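Local coordinates for protein HAT1-interacting factor 1 (Saccharomyces cerevisiae, PDB 4NQ0) that chaperones histones H3 and H4 as a component of the nuclear HAT-B acetyltransferase complex, and serves chromatin assembly and telomere silencing, at residues N172-A176 / G264-T268; E283-C287 / R304-A308. One frame throughout, in Å; residues are numbered along the deposited sequence.

Contact 1 (N172-A176 / G264-T268); sequences NFSPA and GYYKT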
loop_
_atom_site.group_PDB
_atom_site.type_symbol
_atom_site.label_atom_id
_atom_site.label_comp_id
_atom_site.label_asym_id
_atom_site.label_seq_id
_atom_site.Cartn_x
_atom_site.Cartn_y
_atom_site.Cartn_z
ATOM N N ASN A 172 -18.137 -3.635 4.587
ATOM C CA ASN A 172 -17.668 -4.802 3.847
ATOM C C ASN A 172 -16.433 -5.439 4.503
ATOM O O ASN A 172 -15.445 -4.752 4.780
ATOM C CB ASN A 172 -17.334 -4.407 2.403
ATOM C CG ASN A 172 -16.613 -5.511 1.653
ATOM O OD1 ASN A 172 -16.996 -6.673 1.730
ATOM N ND2 ASN A 172 -15.550 -5.157 0.949
ATOM N N PHE A 173 -16.496 -6.749 4.741
ATOM C CA PHE A 173 -15.361 -7.520 5.269
ATOM C C PHE A 173 -15.014 -8.712 4.385
ATOM O O PHE A 173 -14.306 -9.626 4.812
ATOM C CB PHE A 173 -15.661 -8.001 6.687
ATOM C CG PHE A 173 -16.101 -6.905 7.610
ATOM C CD1 PHE A 173 -15.187 -5.980 8.083
ATOM C CD2 PHE A 173 -17.426 -6.791 7.990
ATOM C CE1 PHE A 173 -15.585 -4.956 8.930
ATOM C CE2 PHE A 173 -17.835 -5.774 8.848
ATOM C CZ PHE A 173 -16.908 -4.854 9.318
ATOM N N SER A 174 -15.494 -8.689 3.145
ATOM C CA SER A 174 -15.212 -9.752 2.195
ATOM C C SER A 174 -13.780 -9.681 1.664
ATOM O O SER A 174 -13.149 -8.629 1.711
ATOM C CB SER A 174 -16.179 -9.688 1.013
ATOM O OG SER A 174 -17.508 -9.874 1.448
ATOM N N PRO A 175 -13.265 -10.819 1.167
ATOM C CA PRO A 175 -12.035 -10.843 0.389
ATOM C C PRO A 175 -12.180 -10.134 -0.960
ATOM O O PRO A 175 -13.294 -9.989 -1.478
ATOM C CB PRO A 175 -11.780 -12.340 0.173
ATOM C CG PRO A 175 -12.488 -13.020 1.284
ATOM C CD PRO A 175 -13.697 -12.177 1.553
ATOM N N ALA A 176 -11.051 -9.709 -1.517
ATOM C CA ALA A 176 -11.023 -9.052 -2.817
ATOM C C ALA A 176 -11.399 -10.059 -3.896
ATOM O O ALA A 176 -10.816 -11.140 -3.969
ATOM C CB ALA A 176 -9.645 -8.481 -3.095
ATOM N N GLY A 264 -8.690 -6.451 1.848
ATOM C CA GLY A 264 -9.324 -7.414 0.943
ATOM C C GLY A 264 -8.345 -8.375 0.274
ATOM O O GLY A 264 -8.644 -9.555 0.102
ATOM N N TYR A 265 -7.173 -7.877 -0.114
ATOM C CA TYR A 265 -6.171 -8.720 -0.762
ATOM C C TYR A 265 -5.565 -9.723 0.215
ATOM O O TYR A 265 -5.391 -10.889 -0.119
ATOM C CB TYR A 265 -5.077 -7.876 -1.435
ATOM C CG TYR A 265 -5.434 -7.501 -2.856
ATOM C CD1 TYR A 265 -5.135 -8.355 -3.916
ATOM C CD2 TYR A 265 -6.093 -6.315 -3.141
ATOM C CE1 TYR A 265 -5.469 -8.030 -5.210
ATOM C CE2 TYR A 265 -6.435 -5.984 -4.439
ATOM C CZ TYR A 265 -6.122 -6.856 -5.467
ATOM O OH TYR A 265 -6.437 -6.535 -6.753
ATOM N N TYR A 266 -5.264 -9.274 1.426
ATOM C CA TYR A 266 -4.704 -10.174 2.433
ATOM C C TYR A 266 -5.687 -11.291 2.773
ATOM O O TYR A 266 -5.289 -12.401 3.095
ATOM C CB TYR A 266 -4.338 -9.400 3.696
ATOM C CG TYR A 266 -3.225 -8.380 3.535
ATOM C CD1 TYR A 266 -2.111 -8.644 2.752
ATOM C CD2 TYR A 266 -3.265 -7.173 4.219
ATOM C CE1 TYR A 266 -1.081 -7.708 2.615
ATOM C CE2 TYR A 266 -2.242 -6.246 4.094
ATOM C CZ TYR A 266 -1.147 -6.527 3.287
ATOM O OH TYR A 266 -0.113 -5.628 3.174
ATOM N N LYS A 267 -6.980 -10.998 2.687
ATOM C CA LYS A 267 -8.016 -11.997 2.969
ATOM C C LYS A 267 -8.201 -13.069 1.894
ATOM O O LYS A 267 -8.894 -14.055 2.129
ATOM C CB LYS A 267 -9.341 -11.304 3.254
ATOM C CG LYS A 267 -9.409 -10.745 4.668
ATOM C CD LYS A 267 -10.636 -9.863 4.824
ATOM C CE LYS A 267 -11.117 -9.797 6.264
ATOM N NZ LYS A 267 -12.189 -8.748 6.418
ATOM N N THR A 268 -7.584 -12.899 0.731
ATOM C CA THR A 268 -7.564 -13.964 -0.278
ATOM C C THR A 268 -6.415 -14.936 -0.027
ATOM O O THR A 268 -6.287 -15.950 -0.715
ATOM C CB THR A 268 -7.390 -13.406 -1.699
ATOM O OG1 THR A 268 -6.066 -12.875 -1.841
ATOM C CG2 THR A 268 -8.443 -12.319 -2.001
HETATM O O HOH W 1 -11.898 -7.179 3.334
#
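Ala-176 and Gly-264 join an irregular, extended loop to the C-terminal part of helix 252-266: Ala-176 N donates to Gly-264 O over 2.9 Å, with an N-H...O angle of 162°, and the CA atoms of Pro-175 and Gly-264 come within 4.4 Å. The loop backbone lies close against the helix here. Ala-176 CB then sits over the centre of one face of the Tyr-265 ring, a CH-pi contact of 4.2 Å to the centroid, while the Tyr-265 hydroxyl is bonded to Asp-180 further along the loop. Thr-268 CG2 packs 3.3 Å from Ala-176 O. Beyond CG the chain of Lys-267 is extended, crossing Pro-175 at about a right angle and bringing NZ 2.8 Å from Phe-173 O, which it meets from above the carbonyl plane. Within the loop, Asn-172 OD1 accepts from Ser-174 N, forming an Asx turn beside the lysine-bound carbonyl. A loop from the region important for histone binding is thus packed on helix 252-266 and held largely through its main chain: the Phe-173 carbonyl takes the lysine ammonium directly, and the Ala-176 amide is taken by Gly-264 O.

Contact 2 (E283-C287 / R304-A308); sequences EFLVC and RFKHA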
loop_
_atom_site.group_PDB
_atom_site.type_symbol
_atom_site.label_atom_id
_atom_site.label_comp_id
_atom_site.label_asym_id
_atom_site.label_seq_id
_atom_site.Cartn_x
_atom_site.Cartn_y
_atom_site.Cartn_z
ATOM N N GLU A 283 -6.478 -3.468 9.432
ATOM C CA GLU A 283 -7.646 -3.074 10.225
ATOM C C GLU A 283 -7.340 -1.878 11.099
ATOM O O GLU A 283 -8.146 -0.959 11.183
ATOM C CB GLU A 283 -8.142 -4.208 11.110
ATOM C CG GLU A 283 -8.668 -5.421 10.358
ATOM C CD GLU A 283 -10.122 -5.302 9.929
ATOM O OE1 GLU A 283 -10.682 -4.177 9.969
ATOM O OE2 GLU A 283 -10.693 -6.360 9.544
ATOM N N PHE A 284 -6.176 -1.869 11.744
ATOM C CA PHE A 284 -5.823 -0.737 12.616
ATOM C C PHE A 284 -5.584 0.538 11.814
ATOM O O PHE A 284 -5.999 1.637 12.231
ATOM C CB PHE A 284 -4.597 -1.052 13.477
ATOM C CG PHE A 284 -4.053 0.146 14.210
ATOM C CD1 PHE A 284 -4.704 0.647 15.325
ATOM C CD2 PHE A 284 -2.908 0.782 13.765
ATOM C CE1 PHE A 284 -4.224 1.772 15.987
ATOM C CE2 PHE A 284 -2.409 1.901 14.424
ATOM C CZ PHE A 284 -3.072 2.396 15.538
ATOM N N LEU A 285 -4.901 0.412 10.677
ATOM C CA LEU A 285 -4.606 1.593 9.852
ATOM C C LEU A 285 -5.885 2.249 9.332
ATOM O O LEU A 285 -5.976 3.470 9.276
ATOM C CB LEU A 285 -3.654 1.235 8.703
ATOM C CG LEU A 285 -2.219 0.872 9.102
ATOM C CD1 LEU A 285 -1.466 0.245 7.916
ATOM C CD2 LEU A 285 -1.449 2.079 9.644
ATOM N N VAL A 286 -6.867 1.437 8.969
ATOM C CA VAL A 286 -8.206 1.922 8.626
ATOM C C VAL A 286 -8.772 2.816 9.733
ATOM O O VAL A 286 -9.203 3.936 9.465
ATOM C CB VAL A 286 -9.173 0.751 8.357
ATOM C CG1 VAL A 286 -10.644 1.216 8.409
ATOM C CG2 VAL A 286 -8.847 0.085 7.009
ATOM N N CYS A 287 -8.736 2.326 10.973
ATOM C CA CYS A 287 -9.244 3.074 12.125
ATOM C C CYS A 287 -8.463 4.348 12.400
ATOM O O CYS A 287 -9.053 5.381 12.742
ATOM C CB CYS A 287 -9.240 2.189 13.379
ATOM S SG CYS A 287 -10.365 0.793 13.206
ATOM N N ARG A 304 -17.065 0.576 12.915
ATOM C CA ARG A 304 -15.775 0.063 12.421
ATOM C C ARG A 304 -14.764 -0.049 13.556
ATOM O O ARG A 304 -14.025 -1.034 13.632
ATOM C CB ARG A 304 -15.196 0.937 11.300
ATOM C CG ARG A 304 -13.980 0.324 10.607
ATOM C CD ARG A 304 -14.405 -0.729 9.592
ATOM N NE ARG A 304 -13.298 -1.583 9.143
ATOM C CZ ARG A 304 -13.339 -2.417 8.104
ATOM N NH1 ARG A 304 -14.422 -2.501 7.329
ATOM N NH2 ARG A 304 -12.269 -3.167 7.817
ATOM N N PHE A 305 -14.716 0.955 14.428
ATOM C CA PHE A 305 -13.829 0.888 15.581
ATOM C C PHE A 305 -14.119 -0.348 16.445
ATOM O O PHE A 305 -13.200 -1.045 16.864
ATOM C CB PHE A 305 -13.939 2.138 16.461
ATOM C CG PHE A 305 -13.496 3.414 15.802
ATOM C CD1 PHE A 305 -12.521 3.421 14.829
ATOM C CD2 PHE A 305 -14.037 4.625 16.202
ATOM C CE1 PHE A 305 -12.120 4.583 14.241
ATOM C CE2 PHE A 305 -13.638 5.802 15.617
ATOM C CZ PHE A 305 -12.669 5.788 14.633
ATOM N N LYS A 306 -15.393 -0.616 16.711
ATOM C CA LYS A 306 -15.758 -1.741 17.565
ATOM C C LYS A 306 -15.439 -3.072 16.905
ATOM O O LYS A 306 -15.072 -4.034 17.573
ATOM C CB LYS A 306 -17.239 -1.678 17.929
ATOM C CG LYS A 306 -17.541 -0.609 18.962
ATOM C CD LYS A 306 -19.036 -0.353 19.066
ATOM C CE LYS A 306 -19.345 0.679 20.137
ATOM N NZ LYS A 306 -20.757 1.146 20.046
ATOM N N HIS A 307 -15.601 -3.125 15.593
ATOM C CA HIS A 307 -15.199 -4.292 14.832
ATOM C C HIS A 307 -13.695 -4.565 15.005
ATOM O O HIS A 307 -13.282 -5.695 15.222
ATOM C CB HIS A 307 -15.545 -4.083 13.358
ATOM C CG HIS A 307 -14.834 -5.015 12.433
ATOM N ND1 HIS A 307 -15.271 -6.299 12.188
ATOM C CD2 HIS A 307 -13.704 -4.854 11.705
ATOM C CE1 HIS A 307 -14.442 -6.887 11.342
ATOM N NE2 HIS A 307 -13.486 -6.029 11.030
ATOM N N ALA A 308 -12.886 -3.516 14.902
ATOM C CA ALA A 308 -11.444 -3.652 14.969
ATOM C C ALA A 308 -11.011 -4.006 16.396
ATOM O O ALA A 308 -10.140 -4.850 16.585
ATOM C CB ALA A 308 -10.759 -2.358 14.482
#
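Glu-283 carries the polar side of this antiparallel helix pair, reaching both Arg-304 and His-307 with one carboxylate. Helix 273-290 and helix 298-316 are neighbours in the TPR-type array, their local axes 9.8 Å apart with 153° between their directions, and 304-308 lies in the predicted third TPR. Glu-283 OE1 forms a salt bridge with Arg-304 NH2 at 2.9 Å; the bond is bent, and the carboxylate and guanidinium planes are turned 38° apart. Glu-283 OE2 accepts a straighter hydrogen bond from His-307 NE2 at 3.2 Å, lying near the plane of the imidazole at its edge. The two donors approach out of the carboxylate plane, from opposite faces. A bend at chi2 (-84°) carries the Glu-283 carboxylate across to these partners. Arg-304 NH1 bonds to the carbonyl of Leu-170 in the long loop between helix 61-77 and helix 202-218.

Apolar side chains pack beside this group. Cys-287 SG touches Ala-308 CB at 3.4 Å and meets the Phe-305 ring at its edge, 3.8 Å from CD1, in a sulfur-aromatic contact. Val-286 lies across the Arg-304 side chain at about a right angle, its CG1 3.9 Å from Arg-304 NE, a buried nitrogen without a partner in the model. Phe-305 also packs on helix 323-344, against Ile-337 and Val-340.

Replacing Glu-283 by a glutamine would probably leave the buried Arg-304 without its countercharge and weaken the grip on His-307. Sharing one buried carboxylate between two donors of the facing helix fixes its rotation and probably offsets the cost of burying the arginine's charge.

How the contacts relate
The centres of the two contacts lie 14 Å apart in this all-helical TPR-type fold. Contact 1 closes before contact 2 opens along the chain, and helix 252-266 of the first is followed directly by helix 273-290 of the second, which packs on helix 298-316. The loop bridges them: the ring of Phe-173 stacks on that of His-307, with Phe-173 CE1 3.2 Å from His-307 NE2. Loop 172-176 belongs to the region important for binding H3-H4 and H2A-H2B, whereas the other three segments belong to the H2A-H2B region, so contact 1 and the Phe-173 stack join two histone-binding parts of the chain, while contact 2 lies within the second.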